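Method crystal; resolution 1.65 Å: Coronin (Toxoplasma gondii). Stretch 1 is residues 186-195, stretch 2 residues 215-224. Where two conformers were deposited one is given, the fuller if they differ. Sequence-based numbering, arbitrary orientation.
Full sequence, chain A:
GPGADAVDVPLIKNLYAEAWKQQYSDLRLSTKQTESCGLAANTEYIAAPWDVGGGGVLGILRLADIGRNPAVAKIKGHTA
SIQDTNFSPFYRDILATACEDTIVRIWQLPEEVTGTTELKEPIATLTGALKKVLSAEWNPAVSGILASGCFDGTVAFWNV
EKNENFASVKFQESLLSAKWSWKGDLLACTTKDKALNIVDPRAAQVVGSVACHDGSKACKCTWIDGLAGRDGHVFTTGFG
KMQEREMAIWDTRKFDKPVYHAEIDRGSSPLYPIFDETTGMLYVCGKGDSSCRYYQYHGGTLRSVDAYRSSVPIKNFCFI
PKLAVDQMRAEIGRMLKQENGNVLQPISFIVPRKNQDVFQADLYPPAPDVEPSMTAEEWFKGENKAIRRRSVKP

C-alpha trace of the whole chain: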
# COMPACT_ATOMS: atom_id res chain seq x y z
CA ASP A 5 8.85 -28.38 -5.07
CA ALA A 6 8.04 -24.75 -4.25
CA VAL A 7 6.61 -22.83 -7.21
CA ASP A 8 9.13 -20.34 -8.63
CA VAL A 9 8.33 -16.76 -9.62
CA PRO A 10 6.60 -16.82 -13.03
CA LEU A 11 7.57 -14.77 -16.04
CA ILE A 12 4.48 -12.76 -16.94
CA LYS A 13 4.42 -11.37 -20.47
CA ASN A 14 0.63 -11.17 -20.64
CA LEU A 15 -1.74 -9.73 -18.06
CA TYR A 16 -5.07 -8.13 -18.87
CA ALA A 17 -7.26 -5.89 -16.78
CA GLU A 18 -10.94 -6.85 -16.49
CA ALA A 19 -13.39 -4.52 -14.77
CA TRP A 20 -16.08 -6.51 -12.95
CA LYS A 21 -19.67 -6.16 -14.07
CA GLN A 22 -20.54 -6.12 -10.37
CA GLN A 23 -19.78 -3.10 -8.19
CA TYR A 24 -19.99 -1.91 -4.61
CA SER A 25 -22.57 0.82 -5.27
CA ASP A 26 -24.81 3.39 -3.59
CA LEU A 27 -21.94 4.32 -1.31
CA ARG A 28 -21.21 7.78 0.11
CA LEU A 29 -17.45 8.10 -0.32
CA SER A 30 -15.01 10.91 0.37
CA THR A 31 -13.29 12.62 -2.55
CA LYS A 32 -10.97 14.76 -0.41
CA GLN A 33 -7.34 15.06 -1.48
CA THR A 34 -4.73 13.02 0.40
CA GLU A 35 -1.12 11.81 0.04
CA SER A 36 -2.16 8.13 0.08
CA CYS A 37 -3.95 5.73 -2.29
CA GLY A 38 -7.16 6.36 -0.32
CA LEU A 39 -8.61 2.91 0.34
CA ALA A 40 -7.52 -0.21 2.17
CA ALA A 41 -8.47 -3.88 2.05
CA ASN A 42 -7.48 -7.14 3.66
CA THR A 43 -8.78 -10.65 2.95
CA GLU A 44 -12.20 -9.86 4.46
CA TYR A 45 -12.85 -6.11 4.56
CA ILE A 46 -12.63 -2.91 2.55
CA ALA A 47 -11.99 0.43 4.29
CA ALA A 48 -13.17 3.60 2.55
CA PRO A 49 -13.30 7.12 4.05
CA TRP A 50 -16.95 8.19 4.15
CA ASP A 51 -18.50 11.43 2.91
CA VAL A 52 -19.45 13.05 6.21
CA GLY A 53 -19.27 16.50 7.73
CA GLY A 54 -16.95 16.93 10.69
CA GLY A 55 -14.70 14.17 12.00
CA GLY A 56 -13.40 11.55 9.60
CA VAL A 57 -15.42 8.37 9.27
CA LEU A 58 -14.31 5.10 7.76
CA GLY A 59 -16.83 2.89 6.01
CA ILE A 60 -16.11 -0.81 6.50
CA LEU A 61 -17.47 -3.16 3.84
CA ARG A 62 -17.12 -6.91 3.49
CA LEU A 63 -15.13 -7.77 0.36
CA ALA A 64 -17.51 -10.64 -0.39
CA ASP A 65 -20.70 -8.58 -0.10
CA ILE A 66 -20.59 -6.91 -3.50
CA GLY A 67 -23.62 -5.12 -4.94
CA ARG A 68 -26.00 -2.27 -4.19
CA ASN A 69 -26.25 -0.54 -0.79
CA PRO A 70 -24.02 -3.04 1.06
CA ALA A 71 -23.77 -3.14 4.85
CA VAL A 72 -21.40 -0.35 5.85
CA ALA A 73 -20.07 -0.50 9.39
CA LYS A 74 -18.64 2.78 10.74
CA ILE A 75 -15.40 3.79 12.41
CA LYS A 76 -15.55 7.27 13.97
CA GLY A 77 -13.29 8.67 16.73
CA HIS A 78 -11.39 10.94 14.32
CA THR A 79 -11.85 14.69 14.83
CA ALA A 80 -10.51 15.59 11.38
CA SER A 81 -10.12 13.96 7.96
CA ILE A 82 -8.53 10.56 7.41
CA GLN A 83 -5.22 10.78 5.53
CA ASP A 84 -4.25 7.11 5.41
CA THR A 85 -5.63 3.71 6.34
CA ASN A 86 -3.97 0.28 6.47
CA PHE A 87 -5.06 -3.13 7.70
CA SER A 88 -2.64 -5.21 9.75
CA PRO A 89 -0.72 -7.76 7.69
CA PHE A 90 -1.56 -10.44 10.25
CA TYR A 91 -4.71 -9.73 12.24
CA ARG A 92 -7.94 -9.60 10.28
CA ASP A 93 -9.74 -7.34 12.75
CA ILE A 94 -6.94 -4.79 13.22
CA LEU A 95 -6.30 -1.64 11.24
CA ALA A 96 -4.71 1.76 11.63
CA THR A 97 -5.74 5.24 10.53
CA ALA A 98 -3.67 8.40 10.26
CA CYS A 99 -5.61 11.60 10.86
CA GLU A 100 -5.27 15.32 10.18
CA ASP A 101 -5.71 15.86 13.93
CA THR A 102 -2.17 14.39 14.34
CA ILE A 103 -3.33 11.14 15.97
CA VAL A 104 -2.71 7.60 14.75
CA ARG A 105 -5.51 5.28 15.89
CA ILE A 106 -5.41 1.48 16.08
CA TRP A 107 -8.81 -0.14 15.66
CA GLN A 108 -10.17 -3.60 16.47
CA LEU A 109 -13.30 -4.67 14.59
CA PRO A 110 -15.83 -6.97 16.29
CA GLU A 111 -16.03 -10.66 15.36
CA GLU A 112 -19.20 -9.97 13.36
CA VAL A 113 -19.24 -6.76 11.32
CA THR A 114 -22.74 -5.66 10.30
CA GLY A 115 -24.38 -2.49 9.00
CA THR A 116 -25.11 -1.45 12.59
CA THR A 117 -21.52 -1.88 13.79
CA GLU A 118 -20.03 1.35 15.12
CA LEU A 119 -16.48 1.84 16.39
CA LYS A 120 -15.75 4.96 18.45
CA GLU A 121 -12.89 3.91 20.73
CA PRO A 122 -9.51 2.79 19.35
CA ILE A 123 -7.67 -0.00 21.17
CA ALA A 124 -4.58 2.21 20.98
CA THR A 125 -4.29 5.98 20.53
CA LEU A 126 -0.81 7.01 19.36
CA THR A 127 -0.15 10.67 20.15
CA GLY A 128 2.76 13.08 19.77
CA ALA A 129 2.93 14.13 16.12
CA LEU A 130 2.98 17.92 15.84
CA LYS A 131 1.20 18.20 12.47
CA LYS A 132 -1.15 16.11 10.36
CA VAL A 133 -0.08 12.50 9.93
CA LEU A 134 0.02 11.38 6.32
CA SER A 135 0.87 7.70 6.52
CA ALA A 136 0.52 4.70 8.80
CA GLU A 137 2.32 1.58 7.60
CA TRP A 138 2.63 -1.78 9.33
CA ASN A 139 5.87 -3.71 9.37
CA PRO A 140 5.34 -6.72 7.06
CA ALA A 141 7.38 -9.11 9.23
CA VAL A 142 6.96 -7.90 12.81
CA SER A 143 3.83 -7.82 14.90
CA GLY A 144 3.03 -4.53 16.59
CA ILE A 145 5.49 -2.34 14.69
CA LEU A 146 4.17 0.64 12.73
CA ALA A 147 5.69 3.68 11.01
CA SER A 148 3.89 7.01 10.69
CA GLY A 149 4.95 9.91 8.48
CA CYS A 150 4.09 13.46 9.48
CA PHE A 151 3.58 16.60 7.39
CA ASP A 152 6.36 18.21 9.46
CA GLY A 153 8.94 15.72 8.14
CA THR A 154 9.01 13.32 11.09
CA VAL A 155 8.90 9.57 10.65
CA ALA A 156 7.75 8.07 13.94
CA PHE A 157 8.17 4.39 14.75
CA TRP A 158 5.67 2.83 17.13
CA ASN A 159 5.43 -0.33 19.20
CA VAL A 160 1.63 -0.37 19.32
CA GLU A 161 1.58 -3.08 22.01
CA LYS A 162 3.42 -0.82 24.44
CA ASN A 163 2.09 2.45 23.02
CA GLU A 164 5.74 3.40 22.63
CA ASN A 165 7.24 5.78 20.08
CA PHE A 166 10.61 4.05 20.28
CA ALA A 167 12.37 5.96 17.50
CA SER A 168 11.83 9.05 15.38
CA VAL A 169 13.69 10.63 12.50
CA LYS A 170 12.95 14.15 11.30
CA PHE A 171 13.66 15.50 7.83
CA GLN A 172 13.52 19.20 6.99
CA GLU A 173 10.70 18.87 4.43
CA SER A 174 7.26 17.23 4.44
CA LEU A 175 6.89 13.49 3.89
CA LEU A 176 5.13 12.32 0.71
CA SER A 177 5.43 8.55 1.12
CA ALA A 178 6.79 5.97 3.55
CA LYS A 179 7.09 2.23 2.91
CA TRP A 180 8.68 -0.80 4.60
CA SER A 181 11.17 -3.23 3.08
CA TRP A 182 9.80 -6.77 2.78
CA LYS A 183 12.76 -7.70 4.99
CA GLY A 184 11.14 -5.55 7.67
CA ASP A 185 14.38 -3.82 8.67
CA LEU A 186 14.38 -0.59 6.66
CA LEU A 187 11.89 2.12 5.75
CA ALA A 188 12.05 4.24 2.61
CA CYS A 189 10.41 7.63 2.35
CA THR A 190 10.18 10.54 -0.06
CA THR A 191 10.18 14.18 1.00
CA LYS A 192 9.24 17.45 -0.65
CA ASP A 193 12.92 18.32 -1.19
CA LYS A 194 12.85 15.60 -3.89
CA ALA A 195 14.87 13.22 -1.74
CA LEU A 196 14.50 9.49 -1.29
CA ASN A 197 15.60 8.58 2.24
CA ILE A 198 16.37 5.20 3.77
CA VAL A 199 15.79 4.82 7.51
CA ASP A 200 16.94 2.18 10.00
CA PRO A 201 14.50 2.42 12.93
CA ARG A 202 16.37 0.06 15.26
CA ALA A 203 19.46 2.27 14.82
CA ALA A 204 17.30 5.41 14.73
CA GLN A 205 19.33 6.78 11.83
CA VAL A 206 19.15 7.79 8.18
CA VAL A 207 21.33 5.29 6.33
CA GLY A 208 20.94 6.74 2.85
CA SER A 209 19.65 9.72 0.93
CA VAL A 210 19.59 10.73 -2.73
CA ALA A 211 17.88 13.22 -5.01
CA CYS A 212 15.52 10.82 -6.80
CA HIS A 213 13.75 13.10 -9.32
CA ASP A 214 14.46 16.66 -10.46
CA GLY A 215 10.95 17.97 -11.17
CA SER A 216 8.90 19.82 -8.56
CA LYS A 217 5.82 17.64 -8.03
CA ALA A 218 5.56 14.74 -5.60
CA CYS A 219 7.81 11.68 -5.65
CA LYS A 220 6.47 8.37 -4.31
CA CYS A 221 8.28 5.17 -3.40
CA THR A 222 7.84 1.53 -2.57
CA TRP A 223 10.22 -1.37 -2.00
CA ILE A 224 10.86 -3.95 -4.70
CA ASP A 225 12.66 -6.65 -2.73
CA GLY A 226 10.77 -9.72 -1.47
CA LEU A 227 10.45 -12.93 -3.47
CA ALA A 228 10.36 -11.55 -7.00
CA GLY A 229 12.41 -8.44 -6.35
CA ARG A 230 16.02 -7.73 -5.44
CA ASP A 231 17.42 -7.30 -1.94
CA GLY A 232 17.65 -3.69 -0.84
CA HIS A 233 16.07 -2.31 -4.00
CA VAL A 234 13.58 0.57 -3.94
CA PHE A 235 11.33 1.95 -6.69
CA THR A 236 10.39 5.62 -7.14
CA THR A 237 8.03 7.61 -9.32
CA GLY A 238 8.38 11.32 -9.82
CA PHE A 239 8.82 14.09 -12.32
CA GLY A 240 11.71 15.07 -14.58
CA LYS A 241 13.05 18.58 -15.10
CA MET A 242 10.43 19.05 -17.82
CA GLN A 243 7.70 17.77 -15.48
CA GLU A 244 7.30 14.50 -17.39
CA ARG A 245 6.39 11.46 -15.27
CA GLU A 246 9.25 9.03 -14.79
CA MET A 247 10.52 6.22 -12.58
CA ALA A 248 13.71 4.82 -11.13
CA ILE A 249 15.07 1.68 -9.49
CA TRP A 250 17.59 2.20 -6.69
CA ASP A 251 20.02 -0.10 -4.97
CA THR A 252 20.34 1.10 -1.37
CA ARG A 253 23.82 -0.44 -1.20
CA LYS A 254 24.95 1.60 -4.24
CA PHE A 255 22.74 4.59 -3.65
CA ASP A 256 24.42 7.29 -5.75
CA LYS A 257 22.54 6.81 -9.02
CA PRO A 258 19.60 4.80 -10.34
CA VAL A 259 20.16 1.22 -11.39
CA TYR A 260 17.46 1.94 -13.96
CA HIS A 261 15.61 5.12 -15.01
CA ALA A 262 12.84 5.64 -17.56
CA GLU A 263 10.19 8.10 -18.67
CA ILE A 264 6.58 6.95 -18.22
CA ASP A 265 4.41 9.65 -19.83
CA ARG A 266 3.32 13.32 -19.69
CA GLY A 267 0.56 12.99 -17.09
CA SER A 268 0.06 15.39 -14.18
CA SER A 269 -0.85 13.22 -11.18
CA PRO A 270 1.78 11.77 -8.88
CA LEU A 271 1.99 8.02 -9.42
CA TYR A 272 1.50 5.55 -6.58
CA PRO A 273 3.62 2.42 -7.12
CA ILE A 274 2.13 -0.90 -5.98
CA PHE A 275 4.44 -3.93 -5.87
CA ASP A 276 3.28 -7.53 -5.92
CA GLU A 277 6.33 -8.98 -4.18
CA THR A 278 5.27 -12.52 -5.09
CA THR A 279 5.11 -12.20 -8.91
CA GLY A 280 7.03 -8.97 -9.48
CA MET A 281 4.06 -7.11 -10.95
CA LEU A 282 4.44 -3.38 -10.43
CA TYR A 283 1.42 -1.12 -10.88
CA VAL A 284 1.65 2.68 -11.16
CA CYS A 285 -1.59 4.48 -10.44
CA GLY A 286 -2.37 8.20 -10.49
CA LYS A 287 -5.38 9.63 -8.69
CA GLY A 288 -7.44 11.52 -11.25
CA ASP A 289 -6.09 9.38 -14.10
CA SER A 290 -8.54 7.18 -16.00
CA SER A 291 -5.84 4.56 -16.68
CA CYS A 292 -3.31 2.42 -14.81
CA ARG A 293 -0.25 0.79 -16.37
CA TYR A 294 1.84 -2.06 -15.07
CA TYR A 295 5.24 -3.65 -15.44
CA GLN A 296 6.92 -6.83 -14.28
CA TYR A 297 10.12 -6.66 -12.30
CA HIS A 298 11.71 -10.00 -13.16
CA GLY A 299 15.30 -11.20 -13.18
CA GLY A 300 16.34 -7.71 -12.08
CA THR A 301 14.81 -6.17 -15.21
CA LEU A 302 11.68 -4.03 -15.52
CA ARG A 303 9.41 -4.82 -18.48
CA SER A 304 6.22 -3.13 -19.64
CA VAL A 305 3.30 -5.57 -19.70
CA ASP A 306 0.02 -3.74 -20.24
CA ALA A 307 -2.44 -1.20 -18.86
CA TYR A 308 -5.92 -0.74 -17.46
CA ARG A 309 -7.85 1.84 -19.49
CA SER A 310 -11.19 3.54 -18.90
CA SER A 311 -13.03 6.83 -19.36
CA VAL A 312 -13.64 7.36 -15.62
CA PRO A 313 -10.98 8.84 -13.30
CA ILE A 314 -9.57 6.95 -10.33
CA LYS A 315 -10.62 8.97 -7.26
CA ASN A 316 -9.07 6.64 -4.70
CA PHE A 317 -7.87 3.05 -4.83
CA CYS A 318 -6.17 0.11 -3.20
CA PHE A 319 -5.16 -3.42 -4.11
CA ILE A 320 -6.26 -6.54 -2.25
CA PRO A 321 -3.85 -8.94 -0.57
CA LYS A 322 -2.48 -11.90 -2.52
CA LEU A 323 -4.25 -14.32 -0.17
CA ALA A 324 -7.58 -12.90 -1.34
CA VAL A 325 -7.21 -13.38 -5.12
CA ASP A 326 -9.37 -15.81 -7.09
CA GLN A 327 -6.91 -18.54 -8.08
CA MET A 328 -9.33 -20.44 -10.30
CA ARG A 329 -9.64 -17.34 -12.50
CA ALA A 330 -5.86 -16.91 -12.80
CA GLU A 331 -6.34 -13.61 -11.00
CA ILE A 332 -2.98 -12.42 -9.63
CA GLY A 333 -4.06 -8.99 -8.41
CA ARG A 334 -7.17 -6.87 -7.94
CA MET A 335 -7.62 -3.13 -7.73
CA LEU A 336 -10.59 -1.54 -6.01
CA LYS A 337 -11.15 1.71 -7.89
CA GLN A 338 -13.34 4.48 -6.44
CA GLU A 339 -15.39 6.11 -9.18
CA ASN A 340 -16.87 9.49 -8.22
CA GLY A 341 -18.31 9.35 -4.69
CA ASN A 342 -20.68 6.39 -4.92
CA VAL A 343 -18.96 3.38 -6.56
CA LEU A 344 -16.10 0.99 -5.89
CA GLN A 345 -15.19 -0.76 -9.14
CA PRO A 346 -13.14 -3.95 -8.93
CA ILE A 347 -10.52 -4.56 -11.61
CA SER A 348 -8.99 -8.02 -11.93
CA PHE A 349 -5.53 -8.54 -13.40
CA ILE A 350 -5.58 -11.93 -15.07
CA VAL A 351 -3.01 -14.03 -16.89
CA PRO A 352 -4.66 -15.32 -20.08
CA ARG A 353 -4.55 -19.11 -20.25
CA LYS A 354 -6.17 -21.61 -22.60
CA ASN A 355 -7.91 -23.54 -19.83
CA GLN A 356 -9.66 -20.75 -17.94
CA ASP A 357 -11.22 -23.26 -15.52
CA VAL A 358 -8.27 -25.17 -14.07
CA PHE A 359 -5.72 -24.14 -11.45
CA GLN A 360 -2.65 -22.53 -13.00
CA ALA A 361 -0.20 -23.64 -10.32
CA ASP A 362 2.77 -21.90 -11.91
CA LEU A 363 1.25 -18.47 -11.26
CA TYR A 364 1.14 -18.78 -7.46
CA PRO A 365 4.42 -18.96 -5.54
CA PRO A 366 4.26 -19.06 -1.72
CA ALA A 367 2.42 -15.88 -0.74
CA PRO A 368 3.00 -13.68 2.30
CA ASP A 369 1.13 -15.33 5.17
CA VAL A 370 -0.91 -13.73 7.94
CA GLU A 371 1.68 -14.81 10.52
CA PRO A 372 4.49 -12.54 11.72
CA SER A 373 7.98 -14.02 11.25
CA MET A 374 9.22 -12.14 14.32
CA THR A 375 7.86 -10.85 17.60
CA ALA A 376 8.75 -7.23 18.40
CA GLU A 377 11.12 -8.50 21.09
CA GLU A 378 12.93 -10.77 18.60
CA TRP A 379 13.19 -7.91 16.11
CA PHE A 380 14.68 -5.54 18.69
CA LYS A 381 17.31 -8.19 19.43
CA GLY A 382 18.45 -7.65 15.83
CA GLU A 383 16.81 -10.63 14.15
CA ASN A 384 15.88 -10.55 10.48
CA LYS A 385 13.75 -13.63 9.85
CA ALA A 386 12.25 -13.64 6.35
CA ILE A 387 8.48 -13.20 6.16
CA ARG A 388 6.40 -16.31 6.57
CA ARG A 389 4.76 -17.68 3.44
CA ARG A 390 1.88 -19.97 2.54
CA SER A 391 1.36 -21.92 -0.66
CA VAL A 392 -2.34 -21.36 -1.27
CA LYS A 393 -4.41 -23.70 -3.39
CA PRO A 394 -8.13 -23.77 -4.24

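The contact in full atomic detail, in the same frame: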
# COMPACT_ATOMS: atom_id res chain seq x y z
N LEU A 186 14.19 -1.95 7.13
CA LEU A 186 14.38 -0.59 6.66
C LEU A 186 13.08 0.02 6.16
O LEU A 186 12.18 -0.69 5.69
CB LEU A 186 15.43 -0.54 5.55
CG LEU A 186 16.83 -1.02 5.94
CD1 LEU A 186 17.76 -1.03 4.72
CD2 LEU A 186 17.42 -0.15 7.05
N LEU A 187 12.99 1.34 6.29
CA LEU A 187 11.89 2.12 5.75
C LEU A 187 12.46 3.04 4.68
O LEU A 187 13.60 3.50 4.81
CB LEU A 187 11.21 2.92 6.85
CG LEU A 187 9.94 3.66 6.46
CD1 LEU A 187 8.70 2.91 6.92
CD2 LEU A 187 9.98 5.05 7.03
N ALA A 188 11.70 3.25 3.62
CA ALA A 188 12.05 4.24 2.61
C ALA A 188 10.97 5.29 2.60
O ALA A 188 9.78 4.98 2.76
CB ALA A 188 12.21 3.62 1.25
N CYS A 189 11.37 6.55 2.44
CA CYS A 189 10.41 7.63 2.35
C CYS A 189 10.87 8.69 1.36
O CYS A 189 12.06 8.82 1.09
CB CYS A 189 10.18 8.27 3.72
SG CYS A 189 11.67 8.92 4.51
N THR A 190 9.91 9.40 0.80
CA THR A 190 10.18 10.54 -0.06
C THR A 190 9.77 11.81 0.66
O THR A 190 8.82 11.82 1.44
CB THR A 190 9.44 10.45 -1.40
OG1 THR A 190 8.05 10.22 -1.15
CG2 THR A 190 10.01 9.30 -2.24
N THR A 191 10.50 12.89 0.41
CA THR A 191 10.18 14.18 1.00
C THR A 191 10.08 15.24 -0.09
O THR A 191 10.47 15.01 -1.24
CB THR A 191 11.22 14.60 2.05
OG1 THR A 191 12.54 14.32 1.58
CG2 THR A 191 10.99 13.84 3.35
N LYS A 192 9.54 16.39 0.29
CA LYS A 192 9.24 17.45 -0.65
C LYS A 192 10.50 18.08 -1.24
O LYS A 192 10.43 18.79 -2.24
CB LYS A 192 8.38 18.51 0.04
CG LYS A 192 7.50 19.31 -0.89
CD LYS A 192 6.68 20.33 -0.12
CE LYS A 192 6.40 21.56 -0.95
NZ LYS A 192 5.87 22.68 -0.12
N ASP A 193 11.66 17.83 -0.63
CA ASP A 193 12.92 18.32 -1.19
C ASP A 193 13.43 17.40 -2.30
O ASP A 193 14.58 17.53 -2.73
CB ASP A 193 14.00 18.44 -0.10
CG ASP A 193 14.31 17.13 0.58
OD1 ASP A 193 13.48 16.20 0.51
OD2 ASP A 193 15.40 17.02 1.19
N LYS A 194 12.57 16.49 -2.76
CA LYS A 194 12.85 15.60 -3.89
C LYS A 194 13.84 14.50 -3.52
O LYS A 194 14.49 13.92 -4.38
CB LYS A 194 13.40 16.38 -5.09
CG LYS A 194 12.68 17.70 -5.39
CD LYS A 194 13.31 18.42 -6.57
CE LYS A 194 12.83 19.87 -6.64
NZ LYS A 194 13.16 20.52 -7.94
N ALA A 195 13.94 14.22 -2.22
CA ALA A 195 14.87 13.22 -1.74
C ALA A 195 14.16 11.90 -1.46
O ALA A 195 13.01 11.87 -1.01
CB ALA A 195 15.57 13.71 -0.49
N GLY A 215 12.14 17.13 -11.04
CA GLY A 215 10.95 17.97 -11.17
C GLY A 215 10.44 18.40 -9.81
O GLY A 215 10.98 18.00 -8.78
N SER A 216 9.38 19.21 -9.80
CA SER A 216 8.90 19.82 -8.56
C SER A 216 7.82 18.99 -7.85
O SER A 216 7.78 18.95 -6.62
CB SER A 216 8.34 21.22 -8.84
OG SER A 216 9.35 22.06 -9.37
N LYS A 217 6.96 18.33 -8.62
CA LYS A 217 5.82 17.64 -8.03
C LYS A 217 6.25 16.39 -7.26
O LYS A 217 7.43 16.04 -7.23
CB LYS A 217 4.80 17.28 -9.12
CG LYS A 217 4.06 18.50 -9.67
CD LYS A 217 2.83 18.10 -10.48
CE LYS A 217 3.00 18.42 -11.95
NZ LYS A 217 1.72 18.24 -12.70
N ALA A 218 5.28 15.72 -6.65
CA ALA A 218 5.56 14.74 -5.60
C ALA A 218 6.14 13.42 -6.10
O ALA A 218 5.60 12.80 -7.03
CB ALA A 218 4.29 14.46 -4.81
N CYS A 219 7.23 13.00 -5.46
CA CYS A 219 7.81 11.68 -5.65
C CYS A 219 7.17 10.68 -4.70
O CYS A 219 6.77 11.04 -3.59
CB CYS A 219 9.33 11.71 -5.43
SG CYS A 219 10.20 12.92 -6.43
N LYS A 220 7.06 9.42 -5.13
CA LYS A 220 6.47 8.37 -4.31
C LYS A 220 7.37 7.16 -4.41
O LYS A 220 8.01 6.96 -5.43
CB LYS A 220 5.06 8.02 -4.78
CG LYS A 220 4.07 9.19 -4.79
CD LYS A 220 3.53 9.48 -3.39
CE LYS A 220 2.60 10.68 -3.41
NZ LYS A 220 1.98 10.96 -2.08
N CYS A 221 7.44 6.35 -3.36
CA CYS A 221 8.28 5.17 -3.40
C CYS A 221 7.57 3.93 -2.89
O CYS A 221 6.52 4.00 -2.26
CB CYS A 221 9.56 5.38 -2.58
SG CYS A 221 9.34 5.30 -0.77
N THR A 222 8.16 2.79 -3.21
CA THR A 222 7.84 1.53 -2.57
C THR A 222 9.05 0.61 -2.72
O THR A 222 9.91 0.86 -3.56
CB THR A 222 6.58 0.88 -3.16
OG1 THR A 222 6.12 -0.15 -2.28
CG2 THR A 222 6.86 0.31 -4.54
N TRP A 223 9.12 -0.43 -1.90
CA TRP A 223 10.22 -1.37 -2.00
C TRP A 223 9.93 -2.42 -3.06
O TRP A 223 8.77 -2.77 -3.28
CB TRP A 223 10.46 -2.05 -0.65
CG TRP A 223 11.09 -1.14 0.33
CD1 TRP A 223 10.46 -0.20 1.09
CD2 TRP A 223 12.48 -1.08 0.67
NE1 TRP A 223 11.38 0.45 1.88
CE2 TRP A 223 12.62 -0.07 1.65
CE3 TRP A 223 13.62 -1.77 0.25
CZ2 TRP A 223 13.85 0.26 2.21
CZ3 TRP A 223 14.84 -1.44 0.81
CH2 TRP A 223 14.95 -0.43 1.78
N ILE A 224 10.98 -2.89 -3.72
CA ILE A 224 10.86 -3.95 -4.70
C ILE A 224 11.90 -5.03 -4.40
O ILE A 224 12.65 -5.46 -5.28
CB ILE A 224 11.00 -3.40 -6.15
CG1 ILE A 224 12.27 -2.57 -6.29
CG2 ILE A 224 9.76 -2.58 -6.51
CD1 ILE A 224 12.53 -2.05 -7.70
O HOH W 1 8.84 14.89 -4.01

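The centre of this contact is built from small side chains and one large ring. Strand 187-191 and strand 220-223 run nearly antiparallel, with 171° between their directions, yet their axes come no closer than 6.2 Å and no backbone hydrogen bond joins them. The two segments meet through side chains, and alternation along each strand sets which ones: Ala188 and Thr190 point toward the partner, as do Cys221 and Trp223, while Leu187, Cys189, Lys220 and Thr222 point away.

Trp223 gives up the most surface of any residue here, 88 Å². Its indole, at chi1 -73° and chi2 81°, reaches Leu186, Leu187 and Ala188 at the start of the first stretch. Ala188 CB lies 3.7 Å from Trp223 CE2, and Leu186 CB packs 3.8 Å from Trp223 CZ2. The backbone meets the edge of the ring, with Leu187 C 4.0 Å from Trp223 NE1. Ala188 N also sits 3.3 Å from Trp223 NE1, but both are donors and no hydrogen bond forms between them; the indole nitrogen is satisfied elsewhere in the structure. The methyl of Ala188 thus serves two neighbours, since its CB is also 3.9 Å from Cys221 SG. That sulfur lies 3.6 Å from Ala188 O, so the thiol touches both the methyl and the carbonyl of the alanine.

One step outward, Thr190 combines apolar packing with a polar anchor. Its CG2 stands 4.0 Å from Cys221 CB and 4.1 Å from Cys219 CB, while OG1 donates a hydrogen bond to Cys219 O at 2.9 Å. With chi1 at 52°, the hydroxyl and methyl both reach the second stretch. The rule to read here is small residues against a large ring at the centre, then a threonine that offers a methyl and a hydroxyl in one side chain. Close by, water 1 extends the link: it accepts from Cys219 N at 2.9 Å and donates to Thr191 O at 3.2 Å, bridging the two backbones.

Beyond the strand, a type I turn from Thr191 to Lys194 reverses the chain, closed by Lys194 N donating to Thr191 O at 3.0 Å. Asp193 OD1 braces it from within, accepting a very short 2.4 Å hydrogen bond from Thr191 OG1 and a weak one from Ala195 N at 3.4 Å. The CA-to-CB bond of Lys194 points sideways to the partner, but its extended chain carries the far end nearer. Its CD approaches Gly215 O to 3.2 Å and its NZ lies 4.4 Å from Ser216 OG, and the second stretch covers 73 Å² of Lys194 at this polar edge.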